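Local coordinates for protein actinorhodin polyketide putative beta-ketoacyl synthase 2 (PDB 1TQY) that serves as the chain length factor of the actinorhodin polyketide synthase, a member of the beta-ketoacyl synthase family that probably acts together with a ketosynthase partner, at residues A83-A86 against A87-L91; F117-T120 against H121-R125; D200-G203 against W204-Q207. All coordinates share one frame; numbering follows the deposited sequence.

Contact 1 (A83-A86 against A87-L91); sequences ALTA and ADWAL
The methyl CG2 of Thr85 lies over the six-membered ring of Trp89, one turn further along helix 78-93, in a CH-pi contact. CG2 stands 3.6 Å from the centroid of that ring, only 11° off its normal. The two side chains run side by side and point the same way. Thr85 directs its methyl to the indole because CG2 is anti to its own backbone N; OG1 (chi1 -57°) turns back beside the N and is hydrogen-bonded to Arg81 O. Trp89 has its CG anti to the carbonyl carbon, which swings the indole back along the helix. The same ring face also covers the carbonyl oxygen of Thr85, 3.4 Å from Trp89 CG, so methyl and carbonyl share one side of the indole. That oxygen of Thr85 accepts Trp89 N at 3.1 Å in a nearly straight bond of 171°. On the helix face made by Ala83, Ala86, Ala87 and Ala90, the methyls pack on the core of the thiolase-like fold: Ala86 and Ala87 meet Ile241 of strand 238-246, Ala90 meets Val243 of the same strand, and Ala87 also touches Ile152 of helix 147-156. Threonine thus divides its two branches, the hydroxyl satisfied by a backbone carbonyl and the methyl spent on dispersion with an aromatic face, so that Thr85 meets the indole with its apolar branch.

Contact 2 (F117-T120 against H121-R125); sequences FDFT and HREFR
At the edge of the Arg122 guanidinium, close to its plane, sits Asp118 OD2, and at the edge of the Phe124 ring lies the carbonyl oxygen of Thr120, 3.2 Å from Phe124 CD2. The Phe119 ring meets Glu123 obliquely, Phe119 CE1 to Glu123 CG 3.6 Å. The ion pair spans one helical turn. Arg122 NE gives Asp118 OD2 a short, fairly straight bond of 2.8 Å at 164°, whereas NH2 reaches OD1 only weakly. The carboxylate and guanidinium planes stand 63° apart, and NE comes to OD2 from above the carboxylate plane, so the pair falls short of a flat, two-pronged salt bridge. An extended Arg122 chain, with CG beside its own backbone N (chi1 -57°), brings NE back toward Asp118. Thr120 OG1 lies 3.6 Å from Phe124 CE2, but its polar partner is Glu139 OE2. Glu123 bends at chi2 to lie along Phe119, its OE1 hydrogen-bonded to Ser136 N and its OE2 in a salt bridge with Lys126. Helix 117-129 is bordered by helix 139-142, where Ala142 touches Phe119, and by helix 201-208, whose Trp202 meets Phe124 edge-to-face, while an aromatic side chain of another protein chain stacks on His121.

Contact 3 (D200-G203 against W204-Q207); sequences DPWG and WVSQ
The capped first turn of helix 201-208 is closed by Trp204 N, which is bonded to Asp200 O at 2.8 Å. Asp200 is the N-cap, just before the helix: its OD1 accepts Gly203 N at 3.0 Å, with the N-H directed at the oxygen (166°) from above the carboxylate plane. The same OD1 is also hydrogen-bonded to His121 ND1, so the capping carboxylate links to helix 117-129. Further into the helix, two carbonyls each accept twice from the same residue, once from its backbone N and once from its side chain. Trp202 O accepts both Ser206 N and Ser206 OG; the hydroxyl folds back beside its own backbone N (chi1 -71°), and Ser206 OG reaches Trp202 O at 2.8 Å, above the carbonyl plane. Ser206 OG lies 3.5 Å from Trp202 CD1. Gly203 O is gripped from opposite faces of its plane by Gln207 N at 3.0 Å and Gln207 NE2 at 3.2 Å, the latter with the oxygen in the plane of the amide. Gln207 OE1 is meanwhile hydrogen-bonded to Tyr342 OH. Trp204 meets Phe46 edge-to-face and is hydrogen-bonded through NE1 to Ala53 O, whereas Pro201 and Val205 pack against side chains of another protein chain.

In the fold
Contacts 2 and 3 form one packed unit, with centres about 11 Å apart, joined where His121 ND1 comes within 2.8 Å of Asp200 OD1 and by Phe117, whose CZ comes within 3.4 Å of Trp202 CE3. Both are reached by the other protein of the assembly, so these two helices form part of the subunit interface. Contact 1 stands apart, and no other protein chain touches its two segments: its centre is about 25 Å from that of contact 2 and about 26 Å from that of contact 3. The sodium ion bound at Pro21 and Gln58 lies about 13 Å from the side chains of both Trp89 and Trp204.

Contact 1 (A83-A86 against A87-L91)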
ATOM      1  N   ALA B  83     -11.043 -12.160   2.997  1.00 22.44           N
ATOM      2  CA  ALA B  83     -10.070 -12.156   1.910  1.00 21.34           C
ATOM      3  C   ALA B  83      -9.478 -13.545   1.678  1.00 22.33           C
ATOM      4  O   ALA B  83      -9.263 -13.944   0.539  1.00 22.91           O
ATOM      5  CB  ALA B  83      -8.950 -11.160   2.219  1.00 19.88           C
ATOM      6  N   LEU B  84      -9.195 -14.269   2.757  1.00 21.47           N
ATOM      7  CA  LEU B  84      -8.633 -15.611   2.634  1.00 23.46           C
ATOM      8  C   LEU B  84      -9.687 -16.544   2.035  1.00 23.99           C
ATOM      9  O   LEU B  84      -9.365 -17.405   1.227  1.00 26.24           O
ATOM     10  CB  LEU B  84      -8.188 -16.144   4.007  1.00 22.76           C
ATOM     11  CG  LEU B  84      -6.943 -15.528   4.672  1.00 23.53           C
ATOM     12  CD1 LEU B  84      -6.863 -15.954   6.132  1.00 25.16           C
ATOM     13  CD2 LEU B  84      -5.692 -15.973   3.919  1.00 20.40           C
ATOM     14  N   THR B  85     -10.944 -16.357   2.421  1.00 23.76           N
ATOM     15  CA  THR B  85     -12.012 -17.201   1.911  1.00 23.80           C
ATOM     16  C   THR B  85     -12.183 -16.930   0.434  1.00 24.46           C
ATOM     17  O   THR B  85     -12.308 -17.851  -0.382  1.00 25.70           O
ATOM     18  CB  THR B  85     -13.328 -16.904   2.623  1.00 24.03           C
ATOM     19  OG1 THR B  85     -13.154 -17.091   4.029  1.00 23.94           O
ATOM     20  CG2 THR B  85     -14.429 -17.811   2.114  1.00 21.24           C
ATOM     21  N   ALA B  86     -12.180 -15.644   0.102  1.00 25.44           N
ATOM     22  CA  ALA B  86     -12.308 -15.192  -1.274  1.00 25.27           C
ATOM     23  C   ALA B  86     -11.145 -15.747  -2.088  1.00 23.75           C
ATOM     24  O   ALA B  86     -11.352 -16.344  -3.145  1.00 24.63           O
ATOM     25  CB  ALA B  86     -12.296 -13.666  -1.316  1.00 25.18           C
ATOM     26  N   ALA B  87      -9.927 -15.561  -1.586  1.00 23.58           N
ATOM     27  CA  ALA B  87      -8.741 -16.034  -2.286  1.00 22.81           C
ATOM     28  C   ALA B  87      -8.793 -17.532  -2.571  1.00 24.37           C
ATOM     29  O   ALA B  87      -8.521 -17.961  -3.688  1.00 23.30           O
ATOM     30  CB  ALA B  87      -7.485 -15.685  -1.491  1.00 23.13           C
ATOM     31  N   ASP B  88      -9.146 -18.327  -1.568  1.00 26.50           N
ATOM     32  CA  ASP B  88      -9.208 -19.774  -1.762  1.00 28.54           C
ATOM     33  C   ASP B  88     -10.198 -20.139  -2.864  1.00 28.85           C
ATOM     34  O   ASP B  88      -9.872 -20.916  -3.772  1.00 27.88           O
ATOM     35  CB  ASP B  88      -9.588 -20.473  -0.455  1.00 30.37           C
ATOM     36  CG  ASP B  88      -9.651 -21.982  -0.602  1.00 34.76           C
ATOM     37  OD1 ASP B  88      -8.598 -22.605  -0.875  1.00 36.34           O
ATOM     38  OD2 ASP B  88     -10.757 -22.551  -0.446  1.00 36.70           O
ATOM     39  N   TRP B  89     -11.403 -19.572  -2.790  1.00 29.08           N
ATOM     40  CA  TRP B  89     -12.449 -19.818  -3.793  1.00 28.54           C
ATOM     41  C   TRP B  89     -12.014 -19.424  -5.203  1.00 27.95           C
ATOM     42  O   TRP B  89     -12.370 -20.089  -6.181  1.00 28.62           O
ATOM     43  CB  TRP B  89     -13.740 -19.051  -3.440  1.00 29.09           C
ATOM     44  CG  TRP B  89     -14.493 -19.633  -2.283  1.00 29.47           C
ATOM     45  CD1 TRP B  89     -14.329 -20.879  -1.746  1.00 30.07           C
ATOM     46  CD2 TRP B  89     -15.546 -19.007  -1.531  1.00 30.79           C
ATOM     47  NE1 TRP B  89     -15.210 -21.067  -0.706  1.00 32.25           N
ATOM     48  CE2 TRP B  89     -15.969 -19.937  -0.552  1.00 31.39           C
ATOM     49  CE3 TRP B  89     -16.171 -17.753  -1.589  1.00 30.99           C
ATOM     50  CZ2 TRP B  89     -16.993 -19.653   0.364  1.00 30.95           C
ATOM     51  CZ3 TRP B  89     -17.192 -17.467  -0.676  1.00 32.19           C
ATOM     52  CH2 TRP B  89     -17.592 -18.418   0.287  1.00 32.90           C
ATOM     53  N   ALA B  90     -11.248 -18.342  -5.305  1.00 26.92           N
ATOM     54  CA  ALA B  90     -10.773 -17.866  -6.601  1.00 28.07           C
ATOM     55  C   ALA B  90      -9.774 -18.856  -7.214  1.00 29.04           C
ATOM     56  O   ALA B  90      -9.832 -19.145  -8.411  1.00 28.29           O
ATOM     57  CB  ALA B  90     -10.126 -16.491  -6.444  1.00 25.54           C
ATOM     58  N   LEU B  91      -8.865 -19.370  -6.385  1.00 30.24           N
ATOM     59  CA  LEU B  91      -7.870 -20.332  -6.843  1.00 30.60           C
ATOM     60  C   LEU B  91      -8.502 -21.641  -7.307  1.00 32.93           C
ATOM     61  O   LEU B  91      -8.040 -22.248  -8.278  1.00 33.07           O
ATOM     62  CB  LEU B  91      -6.839 -20.619  -5.750  1.00 28.98           C
ATOM     63  CG  LEU B  91      -5.739 -19.564  -5.555  1.00 28.18           C
ATOM     64  CD1 LEU B  91      -4.892 -19.907  -4.328  1.00 26.91           C
ATOM     65  CD2 LEU B  91      -4.863 -19.518  -6.808  1.00 27.11           C
TER

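Contact 2 (F117-T120 against H121-R125)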
ATOM      1  N   PHE B 117      -9.091  -3.032  11.182  1.00 24.40           N
ATOM      2  CA  PHE B 117      -9.541  -2.066  12.169  1.00 23.53           C
ATOM      3  C   PHE B 117     -10.312  -2.625  13.378  1.00 22.30           C
ATOM      4  O   PHE B 117     -10.080  -2.170  14.491  1.00 21.62           O
ATOM      5  CB  PHE B 117     -10.348  -0.954  11.495  1.00 22.37           C
ATOM      6  CG  PHE B 117     -10.206   0.379  12.179  1.00 21.44           C
ATOM      7  CD1 PHE B 117      -9.002   1.070  12.129  1.00 19.43           C
ATOM      8  CD2 PHE B 117     -11.246   0.904  12.937  1.00 19.23           C
ATOM      9  CE1 PHE B 117      -8.829   2.262  12.823  1.00 18.42           C
ATOM     10  CE2 PHE B 117     -11.078   2.098  13.638  1.00 20.97           C
ATOM     11  CZ  PHE B 117      -9.866   2.775  13.581  1.00 20.14           C
ATOM     12  N   ASP B 118     -11.220  -3.584  13.177  1.00 22.80           N
ATOM     13  CA  ASP B 118     -11.947  -4.153  14.304  1.00 24.23           C
ATOM     14  C   ASP B 118     -10.908  -4.705  15.278  1.00 25.14           C
ATOM     15  O   ASP B 118     -10.966  -4.463  16.483  1.00 27.38           O
ATOM     16  CB  ASP B 118     -12.871  -5.291  13.862  1.00 24.63           C
ATOM     17  CG  ASP B 118     -13.558  -5.973  15.049  1.00 25.92           C
ATOM     18  OD1 ASP B 118     -14.572  -5.452  15.550  1.00 24.67           O
ATOM     19  OD2 ASP B 118     -13.072  -7.028  15.478  1.00 25.63           O
ATOM     20  N   PHE B 119      -9.944  -5.439  14.740  1.00 24.86           N
ATOM     21  CA  PHE B 119      -8.899  -6.022  15.560  1.00 24.57           C
ATOM     22  C   PHE B 119      -8.093  -4.958  16.293  1.00 23.60           C
ATOM     23  O   PHE B 119      -7.896  -5.048  17.503  1.00 22.01           O
ATOM     24  CB  PHE B 119      -7.958  -6.888  14.705  1.00 24.27           C
ATOM     25  CG  PHE B 119      -7.077  -7.808  15.514  1.00 24.55           C
ATOM     26  CD1 PHE B 119      -6.000  -7.308  16.244  1.00 21.94           C
ATOM     27  CD2 PHE B 119      -7.355  -9.171  15.580  1.00 25.72           C
ATOM     28  CE1 PHE B 119      -5.215  -8.147  17.031  1.00 24.14           C
ATOM     29  CE2 PHE B 119      -6.576 -10.018  16.366  1.00 26.37           C
ATOM     30  CZ  PHE B 119      -5.503  -9.503  17.093  1.00 24.44           C
ATOM     31  N   THR B 120      -7.633  -3.935  15.584  1.00 22.81           N
ATOM     32  CA  THR B 120      -6.824  -2.923  16.255  1.00 23.64           C
ATOM     33  C   THR B 120      -7.599  -2.106  17.295  1.00 21.50           C
ATOM     34  O   THR B 120      -7.025  -1.679  18.297  1.00 20.89           O
ATOM     35  CB  THR B 120      -6.122  -1.976  15.226  1.00 24.33           C
ATOM     36  OG1 THR B 120      -5.037  -1.311  15.870  1.00 27.81           O
ATOM     37  CG2 THR B 120      -7.081  -0.911  14.696  1.00 26.45           C
ATOM     38  N   HIS B 121      -8.894  -1.884  17.062  1.00 21.42           N
ATOM     39  CA  HIS B 121      -9.704  -1.126  18.018  1.00 20.11           C
ATOM     40  C   HIS B 121      -9.714  -1.868  19.358  1.00 21.31           C
ATOM     41  O   HIS B 121      -9.490  -1.276  20.419  1.00 22.26           O
ATOM     42  CB  HIS B 121     -11.134  -0.964  17.499  1.00 19.05           C
ATOM     43  CG  HIS B 121     -12.026  -0.149  18.392  1.00 21.01           C
ATOM     44  ND1 HIS B 121     -13.376  -0.006  18.153  1.00 19.71           N
ATOM     45  CD2 HIS B 121     -11.773   0.537  19.534  1.00 19.45           C
ATOM     46  CE1 HIS B 121     -13.916   0.731  19.108  1.00 19.26           C
ATOM     47  NE2 HIS B 121     -12.966   1.073  19.958  1.00 19.64           N
ATOM     48  N   ARG B 122      -9.957  -3.172  19.312  1.00 21.17           N
ATOM     49  CA  ARG B 122      -9.973  -3.967  20.541  1.00 22.48           C
ATOM     50  C   ARG B 122      -8.608  -3.915  21.228  1.00 22.40           C
ATOM     51  O   ARG B 122      -8.525  -3.903  22.461  1.00 22.67           O
ATOM     52  CB  ARG B 122     -10.354  -5.425  20.233  1.00 21.33           C
ATOM     53  CG  ARG B 122     -11.695  -5.563  19.534  1.00 21.10           C
ATOM     54  CD  ARG B 122     -11.935  -6.956  19.008  1.00 20.23           C
ATOM     55  NE  ARG B 122     -13.184  -7.004  18.259  1.00 22.28           N
ATOM     56  CZ  ARG B 122     -14.385  -6.819  18.799  1.00 22.31           C
ATOM     57  NH1 ARG B 122     -14.499  -6.582  20.096  1.00 23.87           N
ATOM     58  NH2 ARG B 122     -15.471  -6.844  18.039  1.00 20.19           N
ATOM     59  N   GLU B 123      -7.530  -3.875  20.450  1.00 22.22           N
ATOM     60  CA  GLU B 123      -6.197  -3.828  21.061  1.00 23.40           C
ATOM     61  C   GLU B 123      -5.944  -2.467  21.696  1.00 23.30           C
ATOM     62  O   GLU B 123      -5.248  -2.366  22.710  1.00 23.89           O
ATOM     63  CB  GLU B 123      -5.108  -4.165  20.029  1.00 24.49           C
ATOM     64  CG  GLU B 123      -5.102  -5.633  19.574  1.00 27.19           C
ATOM     65  CD  GLU B 123      -5.109  -6.630  20.739  1.00 30.72           C
ATOM     66  OE1 GLU B 123      -4.412  -6.378  21.751  1.00 28.98           O
ATOM     67  OE2 GLU B 123      -5.800  -7.675  20.628  1.00 30.56           O
ATOM     68  N   PHE B 124      -6.511  -1.420  21.104  1.00 24.17           N
ATOM     69  CA  PHE B 124      -6.363  -0.063  21.652  1.00 24.28           C
ATOM     70  C   PHE B 124      -7.108   0.008  22.982  1.00 25.15           C
ATOM     71  O   PHE B 124      -6.644   0.632  23.939  1.00 23.59           O
ATOM     72  CB  PHE B 124      -6.972   0.974  20.703  1.00 23.86           C
ATOM     73  CG  PHE B 124      -5.983   1.616  19.785  1.00 23.85           C
ATOM     74  CD1 PHE B 124      -5.117   2.595  20.260  1.00 25.33           C
ATOM     75  CD2 PHE B 124      -5.948   1.279  18.439  1.00 23.43           C
ATOM     76  CE1 PHE B 124      -4.230   3.243  19.405  1.00 26.39           C
ATOM     77  CE2 PHE B 124      -5.062   1.918  17.565  1.00 25.54           C
ATOM     78  CZ  PHE B 124      -4.203   2.905  18.049  1.00 25.76           C
ATOM     79  N   ARG B 125      -8.268  -0.639  23.030  1.00 25.20           N
ATOM     80  CA  ARG B 125      -9.078  -0.616  24.245  1.00 27.38           C
ATOM     81  C   ARG B 125      -8.403  -1.363  25.400  1.00 25.50           C
ATOM     82  O   ARG B 125      -8.391  -0.871  26.516  1.00 24.73           O
ATOM     83  CB  ARG B 125     -10.466  -1.202  23.967  1.00 29.06           C
ATOM     84  CG  ARG B 125     -11.507  -0.779  24.990  1.00 33.88           C
ATOM     85  CD  ARG B 125     -12.873  -1.379  24.682  1.00 38.32           C
ATOM     86  NE  ARG B 125     -13.301  -2.242  25.773  1.00 46.16           N
ATOM     87  CZ  ARG B 125     -13.533  -1.816  27.011  1.00 48.88           C
ATOM     88  NH1 ARG B 125     -13.390  -0.532  27.311  1.00 49.27           N
ATOM     89  NH2 ARG B 125     -13.867  -2.681  27.962  1.00 50.58           N
TER

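Contact 3 (D200-G203 against W204-Q207)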
ATOM      1  N   ASP B 200     -17.090  -1.632  13.246  1.00 25.89           N
ATOM      2  CA  ASP B 200     -16.962  -1.588  14.691  1.00 23.70           C
ATOM      3  C   ASP B 200     -17.325  -0.139  14.982  1.00 23.42           C
ATOM      4  O   ASP B 200     -17.344   0.684  14.068  1.00 23.16           O
ATOM      5  CB  ASP B 200     -15.527  -1.851  15.127  1.00 20.92           C
ATOM      6  CG  ASP B 200     -14.590  -0.763  14.681  1.00 22.88           C
ATOM      7  OD1 ASP B 200     -14.174   0.069  15.517  1.00 22.28           O
ATOM      8  OD2 ASP B 200     -14.273  -0.732  13.471  1.00 25.12           O
ATOM      9  N   PRO B 201     -17.608   0.198  16.247  1.00 22.19           N
ATOM     10  CA  PRO B 201     -17.966   1.585  16.560  1.00 22.01           C
ATOM     11  C   PRO B 201     -16.980   2.653  16.059  1.00 22.46           C
ATOM     12  O   PRO B 201     -17.403   3.657  15.496  1.00 21.46           O
ATOM     13  CB  PRO B 201     -18.080   1.572  18.078  1.00 20.53           C
ATOM     14  CG  PRO B 201     -18.495   0.147  18.381  1.00 19.74           C
ATOM     15  CD  PRO B 201     -17.616  -0.642  17.464  1.00 20.61           C
ATOM     16  N   TRP B 202     -15.680   2.448  16.268  1.00 21.17           N
ATOM     17  CA  TRP B 202     -14.683   3.434  15.840  1.00 21.14           C
ATOM     18  C   TRP B 202     -14.611   3.518  14.319  1.00 21.07           C
ATOM     19  O   TRP B 202     -14.650   4.615  13.745  1.00 19.78           O
ATOM     20  CB  TRP B 202     -13.307   3.090  16.425  1.00 21.59           C
ATOM     21  CG  TRP B 202     -12.275   4.209  16.322  1.00 19.94           C
ATOM     22  CD1 TRP B 202     -12.496   5.520  15.970  1.00 18.70           C
ATOM     23  CD2 TRP B 202     -10.870   4.096  16.586  1.00 19.74           C
ATOM     24  NE1 TRP B 202     -11.311   6.222  15.999  1.00 19.59           N
ATOM     25  CE2 TRP B 202     -10.297   5.374  16.370  1.00 19.76           C
ATOM     26  CE3 TRP B 202     -10.035   3.036  16.983  1.00 20.46           C
ATOM     27  CZ2 TRP B 202      -8.926   5.624  16.538  1.00 18.30           C
ATOM     28  CZ3 TRP B 202      -8.660   3.290  17.150  1.00 19.99           C
ATOM     29  CH2 TRP B 202      -8.130   4.576  16.925  1.00 18.71           C
ATOM     30  N   GLY B 203     -14.521   2.359  13.668  1.00 21.77           N
ATOM     31  CA  GLY B 203     -14.477   2.342  12.214  1.00 21.11           C
ATOM     32  C   GLY B 203     -15.717   3.018  11.638  1.00 21.54           C
ATOM     33  O   GLY B 203     -15.652   3.706  10.622  1.00 20.41           O
ATOM     34  N   TRP B 204     -16.849   2.838  12.310  1.00 20.13           N
ATOM     35  CA  TRP B 204     -18.116   3.415  11.866  1.00 21.59           C
ATOM     36  C   TRP B 204     -18.117   4.945  11.945  1.00 22.33           C
ATOM     37  O   TRP B 204     -18.452   5.648  10.979  1.00 25.18           O
ATOM     38  CB  TRP B 204     -19.257   2.870  12.728  1.00 21.94           C
ATOM     39  CG  TRP B 204     -20.614   3.218  12.192  1.00 21.07           C
ATOM     40  CD1 TRP B 204     -21.545   4.035  12.770  1.00 18.26           C
ATOM     41  CD2 TRP B 204     -21.163   2.800  10.937  1.00 19.99           C
ATOM     42  NE1 TRP B 204     -22.643   4.156  11.946  1.00 19.69           N
ATOM     43  CE2 TRP B 204     -22.435   3.408  10.814  1.00 19.98           C
ATOM     44  CE3 TRP B 204     -20.704   1.972   9.902  1.00 19.36           C
ATOM     45  CZ2 TRP B 204     -23.254   3.217   9.699  1.00 19.90           C
ATOM     46  CZ3 TRP B 204     -21.523   1.781   8.790  1.00 21.21           C
ATOM     47  CH2 TRP B 204     -22.785   2.406   8.703  1.00 20.17           C
ATOM     48  N   VAL B 205     -17.738   5.443  13.113  1.00 21.85           N
ATOM     49  CA  VAL B 205     -17.673   6.862  13.392  1.00 22.53           C
ATOM     50  C   VAL B 205     -16.639   7.505  12.461  1.00 22.20           C
ATOM     51  O   VAL B 205     -16.823   8.629  11.994  1.00 21.33           O
ATOM     52  CB  VAL B 205     -17.360   7.027  14.936  1.00 23.59           C
ATOM     53  CG1 VAL B 205     -16.111   7.834  15.191  1.00 23.94           C
ATOM     54  CG2 VAL B 205     -18.562   7.595  15.643  1.00 24.23           C
ATOM     55  N   SER B 206     -15.568   6.766  12.171  1.00 22.28           N
ATOM     56  CA  SER B 206     -14.506   7.241  11.287  1.00 22.16           C
ATOM     57  C   SER B 206     -15.072   7.451   9.875  1.00 22.17           C
ATOM     58  O   SER B 206     -14.812   8.471   9.231  1.00 20.06           O
ATOM     59  CB  SER B 206     -13.352   6.222  11.260  1.00 23.44           C
ATOM     60  OG  SER B 206     -12.650   6.219  12.507  1.00 22.06           O
ATOM     61  N   GLN B 207     -15.870   6.491   9.407  1.00 21.25           N
ATOM     62  CA  GLN B 207     -16.477   6.584   8.087  1.00 21.86           C
ATOM     63  C   GLN B 207     -17.452   7.750   8.060  1.00 20.95           C
ATOM     64  O   GLN B 207     -17.527   8.492   7.075  1.00 21.01           O
ATOM     65  CB  GLN B 207     -17.177   5.260   7.734  1.00 21.35           C
ATOM     66  CG  GLN B 207     -16.192   4.098   7.601  1.00 23.00           C
ATOM     67  CD  GLN B 207     -16.846   2.757   7.300  1.00 23.56           C
ATOM     68  OE1 GLN B 207     -17.322   2.505   6.194  1.00 23.12           O
ATOM     69  NE2 GLN B 207     -16.873   1.890   8.303  1.00 26.71           N
TER